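Local coordinates for protein hydrogenase maturation factor (PDB 3VTH) that probably transfers the carbamoyl group of carbamoyl phosphate, at the expense of ATP, to the C-terminal cysteine of HypE during [NiFe]-hydrogenase maturation, at residues A[15-23]-A[103-111]. Residues are numbered along the deposited sequence; the frame is centred on the assembly and turned at random.
Sequences NIFGIVQGV and GFVPVSPDM. With PO4 (phosphate ion), chain E.
Ile19 lies across three residues of the 103-111 loop: its CG1-CD1 arm meets Pro106 CB, 3.9 Å from CG1, and at its tip Pro109 CD, while the CG2 methyl packs on Ser108 CB at 3.7 Å. With chi1 at -59°, CG1 lies beside the backbone N and CG2 anti to it, which sends the two branches to different residues of the loop. The Pro106 ring also covers the carbonyl of Gly18, its CD 3.4 Å from Gly18 O. Val105 turns both methyls to the contact, CG1 lying 3.8 Å from Gln21 OE1 and CG2 coming near Gly18 O.

No direct hydrogen bond joins the two segments; waters do the joining. One, 2.8 Å from both atoms, accepts from Ser108 N and donates to Gln21 O, while another accepts from Gln21 N and lies 2.7 Å from Pro106 O. The extended Gln21 side chain carries its amide past Val105, where NE2 donates to Gly48 O and OE1 accepts from Tyr151 N. With an alanine here, Gly48 O and Tyr151 N would probably lose these mates and a gap would open beside Val105.

Beyond Gln21, Gly22 N donates to phosphate O3 (2.9 Å, 165°) and Val23 N to O2; Gly24 N, Phe25 N and Arg26 NE add to the grip. This is consistent with the anion-binding cradle of the acylphosphatase fold, following its first strand and including the predicted catalytic Arg26, here backed by the loop leading to the first zinc finger.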
ATOM      1  N   ASN A  15      13.291 -28.603   3.865  1.00 32.29           N
ATOM      2  CA  ASN A  15      12.139 -27.743   4.158  1.00 32.24           C
ATOM      3  C   ASN A  15      12.421 -26.356   3.628  1.00 31.39           C
ATOM      4  O   ASN A  15      13.510 -25.804   3.850  1.00 31.89           O
ATOM      5  CB  ASN A  15      11.887 -27.669   5.663  1.00 34.57           C
ATOM      6  CG  ASN A  15      11.457 -28.985   6.234  1.00 38.86           C
ATOM      7  OD1 ASN A  15      10.268 -29.309   6.245  1.00 44.63           O
ATOM      8  ND2 ASN A  15      12.416 -29.772   6.686  1.00 41.97           N
ATOM      9  N   ILE A  16      11.451 -25.804   2.910  1.00 29.55           N
ATOM     10  CA  ILE A  16      11.606 -24.490   2.315  1.00 28.91           C
ATOM     11  C   ILE A  16      10.516 -23.570   2.874  1.00 28.75           C
ATOM     12  O   ILE A  16       9.346 -23.962   2.950  1.00 27.56           O
ATOM     13  CB  ILE A  16      11.549 -24.565   0.784  1.00 28.78           C
ATOM     14  CG1 ILE A  16      12.461 -25.709   0.280  1.00 28.78           C
ATOM     15  CG2 ILE A  16      11.876 -23.173   0.147  1.00 27.94           C
ATOM     16  CD1 ILE A  16      12.700 -25.724  -1.188  1.00 30.59           C
ATOM     17  N   PHE A  17      10.920 -22.366   3.277  1.00 29.39           N
ATOM     18  CA  PHE A  17      10.047 -21.431   3.974  1.00 29.85           C
ATOM     19  C   PHE A  17       9.960 -20.104   3.231  1.00 29.04           C
ATOM     20  O   PHE A  17      10.914 -19.706   2.571  1.00 29.53           O
ATOM     21  CB  PHE A  17      10.578 -21.166   5.395  1.00 32.42           C
ATOM     22  CG  PHE A  17      10.760 -22.416   6.218  1.00 35.72           C
ATOM     23  CD1 PHE A  17      12.019 -22.960   6.412  1.00 41.11           C
ATOM     24  CD2 PHE A  17       9.665 -23.056   6.786  1.00 38.79           C
ATOM     25  CE1 PHE A  17      12.198 -24.128   7.181  1.00 42.69           C
ATOM     26  CE2 PHE A  17       9.821 -24.218   7.551  1.00 41.82           C
ATOM     27  CZ  PHE A  17      11.094 -24.755   7.750  1.00 43.03           C
ATOM     28  N   GLY A  18       8.832 -19.414   3.397  1.00 28.41           N
ATOM     29  CA  GLY A  18       8.576 -18.123   2.751  1.00 27.51           C
ATOM     30  C   GLY A  18       7.311 -18.212   1.919  1.00 26.25           C
ATOM     31  O   GLY A  18       6.405 -18.985   2.231  1.00 25.44           O
ATOM     32  N   ILE A  19       7.224 -17.401   0.866  1.00 26.39           N
ATOM     33  CA  ILE A  19       6.144 -17.570  -0.094  1.00 24.75           C
ATOM     34  C   ILE A  19       6.555 -18.731  -1.009  1.00 24.92           C
ATOM     35  O   ILE A  19       7.310 -18.560  -1.967  1.00 25.29           O
ATOM     36  CB  ILE A  19       5.834 -16.279  -0.879  1.00 25.17           C
ATOM     37  CG1 ILE A  19       5.436 -15.152   0.099  1.00 25.39           C
ATOM     38  CG2 ILE A  19       4.727 -16.542  -1.954  1.00 23.21           C
ATOM     39  CD1 ILE A  19       5.196 -13.772  -0.558  1.00 27.34           C
ATOM     40  N   VAL A  20       6.100 -19.923  -0.661  1.00 24.57           N
ATOM     41  CA  VAL A  20       6.581 -21.136  -1.320  1.00 24.67           C
ATOM     42  C   VAL A  20       5.419 -22.058  -1.724  1.00 24.40           C
ATOM     43  O   VAL A  20       5.650 -23.203  -2.135  1.00 24.91           O
ATOM     44  CB  VAL A  20       7.610 -21.874  -0.437  1.00 24.95           C
ATOM     45  CG1 VAL A  20       8.851 -20.995  -0.186  1.00 25.22           C
ATOM     46  CG2 VAL A  20       6.979 -22.294   0.912  1.00 26.26           C
ATOM     47  N   GLN A  21       4.186 -21.569  -1.583  1.00 23.55           N
ATOM     48  CA  GLN A  21       2.990 -22.335  -1.984  1.00 23.90           C
ATOM     49  C   GLN A  21       2.200 -21.486  -2.967  1.00 24.45           C
ATOM     50  O   GLN A  21       2.254 -20.250  -2.896  1.00 25.11           O
ATOM     51  CB  GLN A  21       2.097 -22.669  -0.787  1.00 23.74           C
ATOM     52  CG  GLN A  21       2.796 -23.480   0.309  1.00 24.19           C
ATOM     53  CD  GLN A  21       1.868 -23.846   1.439  1.00 24.58           C
ATOM     54  OE1 GLN A  21       0.726 -23.377   1.508  1.00 25.02           O
ATOM     55  NE2 GLN A  21       2.357 -24.685   2.356  1.00 26.37           N
ATOM     56  N   GLY A  22       1.496 -22.143  -3.889  1.00 24.62           N
ATOM     57  CA  GLY A  22       0.794 -21.459  -4.964  1.00 24.65           C
ATOM     58  C   GLY A  22       1.699 -20.835  -6.003  1.00 24.88           C
ATOM     59  O   GLY A  22       1.307 -19.873  -6.699  1.00 25.76           O
ATOM     60  N   VAL A  23       2.901 -21.383  -6.133  1.00 24.08           N
ATOM     61  CA  VAL A  23       3.906 -20.826  -7.038  1.00 23.54           C
ATOM     62  C   VAL A  23       4.374 -21.906  -8.012  1.00 24.12           C
ATOM     63  O   VAL A  23       5.302 -21.701  -8.787  1.00 25.50           O
ATOM     64  CB  VAL A  23       5.109 -20.184  -6.258  1.00 23.84           C
ATOM     65  CG1 VAL A  23       4.608 -19.127  -5.264  1.00 23.13           C
ATOM     66  CG2 VAL A  23       5.928 -21.249  -5.480  1.00 21.86           C
ATOM     67  N   GLY A 103       1.895 -25.576  11.744  1.00 43.83           N
ATOM     68  CA  GLY A 103       2.697 -24.373  11.644  1.00 41.61           C
ATOM     69  C   GLY A 103       1.958 -23.197  11.009  1.00 39.04           C
ATOM     70  O   GLY A 103       0.771 -23.082  11.112  1.00 39.39           O
ATOM     71  N   PHE A 104       2.691 -22.334  10.349  1.00 36.16           N
ATOM     72  CA  PHE A 104       2.102 -21.261   9.583  1.00 33.71           C
ATOM     73  C   PHE A 104       2.973 -20.952   8.408  1.00 31.39           C
ATOM     74  O   PHE A 104       4.132 -21.224   8.416  1.00 31.44           O
ATOM     75  CB  PHE A 104       1.903 -20.004  10.429  1.00 33.43           C
ATOM     76  CG  PHE A 104       3.165 -19.323  10.778  1.00 34.26           C
ATOM     77  CD1 PHE A 104       3.994 -19.844  11.717  1.00 36.06           C
ATOM     78  CD2 PHE A 104       3.556 -18.206  10.124  1.00 35.06           C
ATOM     79  CE1 PHE A 104       5.151 -19.250  12.018  1.00 38.93           C
ATOM     80  CE2 PHE A 104       4.710 -17.611  10.427  1.00 36.45           C
ATOM     81  CZ  PHE A 104       5.517 -18.132  11.374  1.00 36.82           C
ATOM     82  N   VAL A 105       2.374 -20.397   7.373  1.00 29.98           N
ATOM     83  CA  VAL A 105       3.094 -20.129   6.144  1.00 28.67           C
ATOM     84  C   VAL A 105       2.585 -18.830   5.515  1.00 27.22           C
ATOM     85  O   VAL A 105       1.383 -18.548   5.542  1.00 26.37           O
ATOM     86  CB  VAL A 105       2.979 -21.328   5.142  1.00 28.87           C
ATOM     87  CG1 VAL A 105       1.526 -21.600   4.777  1.00 28.40           C
ATOM     88  CG2 VAL A 105       3.824 -21.083   3.870  1.00 28.74           C
ATOM     89  N   PRO A 106       3.501 -18.019   4.964  1.00 26.79           N
ATOM     90  CA  PRO A 106       3.058 -16.848   4.210  1.00 25.77           C
ATOM     91  C   PRO A 106       2.159 -17.242   3.014  1.00 25.21           C
ATOM     92  O   PRO A 106       2.208 -18.390   2.552  1.00 23.69           O
ATOM     93  CB  PRO A 106       4.368 -16.254   3.704  1.00 26.42           C
ATOM     94  CG  PRO A 106       5.372 -16.639   4.767  1.00 27.33           C
ATOM     95  CD  PRO A 106       4.965 -18.025   5.187  1.00 27.46           C
ATOM     96  N   VAL A 107       1.357 -16.280   2.546  1.00 23.69           N
ATOM     97  CA  VAL A 107       0.440 -16.450   1.420  1.00 23.13           C
ATOM     98  C   VAL A 107       0.853 -15.485   0.303  1.00 23.10           C
ATOM     99  O   VAL A 107       1.157 -14.306   0.562  1.00 22.92           O
ATOM    100  CB  VAL A 107      -1.033 -16.224   1.859  1.00 23.23           C
ATOM    101  CG1 VAL A 107      -1.988 -16.043   0.657  1.00 23.68           C
ATOM    102  CG2 VAL A 107      -1.524 -17.421   2.725  1.00 24.01           C
ATOM    103  N   SER A 108       0.881 -15.993  -0.928  1.00 22.93           N
ATOM    104  CA  SER A 108       1.232 -15.181  -2.089  1.00 23.14           C
ATOM    105  C   SER A 108       0.231 -14.043  -2.325  1.00 22.61           C
ATOM    106  O   SER A 108      -0.976 -14.250  -2.204  1.00 22.76           O
ATOM    107  CB  SER A 108       1.316 -16.038  -3.356  1.00 22.74           C
ATOM    108  OG  SER A 108       1.657 -15.218  -4.487  1.00 23.57           O
ATOM    109  N   PRO A 109       0.726 -12.843  -2.675  1.00 22.52           N
ATOM    110  CA  PRO A 109      -0.225 -11.862  -3.214  1.00 22.74           C
ATOM    111  C   PRO A 109      -0.829 -12.320  -4.557  1.00 22.31           C
ATOM    112  O   PRO A 109      -0.303 -13.229  -5.218  1.00 22.03           O
ATOM    113  CB  PRO A 109       0.628 -10.596  -3.418  1.00 22.36           C
ATOM    114  CG  PRO A 109       1.799 -10.776  -2.467  1.00 23.63           C
ATOM    115  CD  PRO A 109       2.070 -12.267  -2.474  1.00 22.88           C
ATOM    116  N   ASP A 110      -1.943 -11.699  -4.919  1.00 22.74           N
ATOM    117  CA  ASP A 110      -2.538 -11.805  -6.253  1.00 23.13           C
ATOM    118  C   ASP A 110      -1.602 -11.256  -7.316  1.00 24.10           C
ATOM    119  O   ASP A 110      -0.973 -10.208  -7.118  1.00 24.57           O
ATOM    120  CB  ASP A 110      -3.849 -11.020  -6.272  1.00 23.43           C
ATOM    121  CG  ASP A 110      -4.773 -11.448  -5.163  1.00 24.01           C
ATOM    122  OD1 ASP A 110      -5.345 -12.554  -5.280  1.00 22.61           O
ATOM    123  OD2 ASP A 110      -4.872 -10.714  -4.150  1.00 24.94           O
ATOM    124  N   MET A 111      -1.538 -11.939  -8.456  1.00 23.88           N
ATOM    125  CA  MET A 111      -0.561 -11.602  -9.489  1.00 24.25           C
ATOM    126  C   MET A 111      -1.185 -11.377 -10.868  1.00 24.47           C
ATOM    127  O   MET A 111      -2.102 -12.101 -11.252  1.00 24.96           O
ATOM    128  CB  MET A 111       0.530 -12.696  -9.561  1.00 23.73           C
ATOM    129  CG  MET A 111       1.480 -12.706  -8.347  1.00 24.03           C
ATOM    130  SD  MET A 111       2.519 -11.225  -8.248  1.00 26.79           S
ATOM    131  CE  MET A 111       2.989 -11.219  -6.508  1.00 26.97           C
TER
HETATM  132  P   PO4 E 803       2.352 -25.033  -5.407  1.00 27.03           P
HETATM  133  O1  PO4 E 803       1.674 -24.340  -6.557  1.00 24.76           O
HETATM  134  O2  PO4 E 803       3.630 -24.319  -5.043  1.00 23.81           O
HETATM  135  O3  PO4 E 803       1.437 -24.984  -4.217  1.00 26.36           O
HETATM  136  O4  PO4 E 803       2.670 -26.466  -5.786  1.00 26.78           O
HETATM  137  O   HOH W   1       0.472 -18.778  -1.258  1.00 20.21           O
HETATM  138  O   HOH W   2       0.320 -20.362   1.304  1.00 24.07           O
HETATM  139  O   HOH W   3       3.201 -19.274   0.198  1.00 28.70           O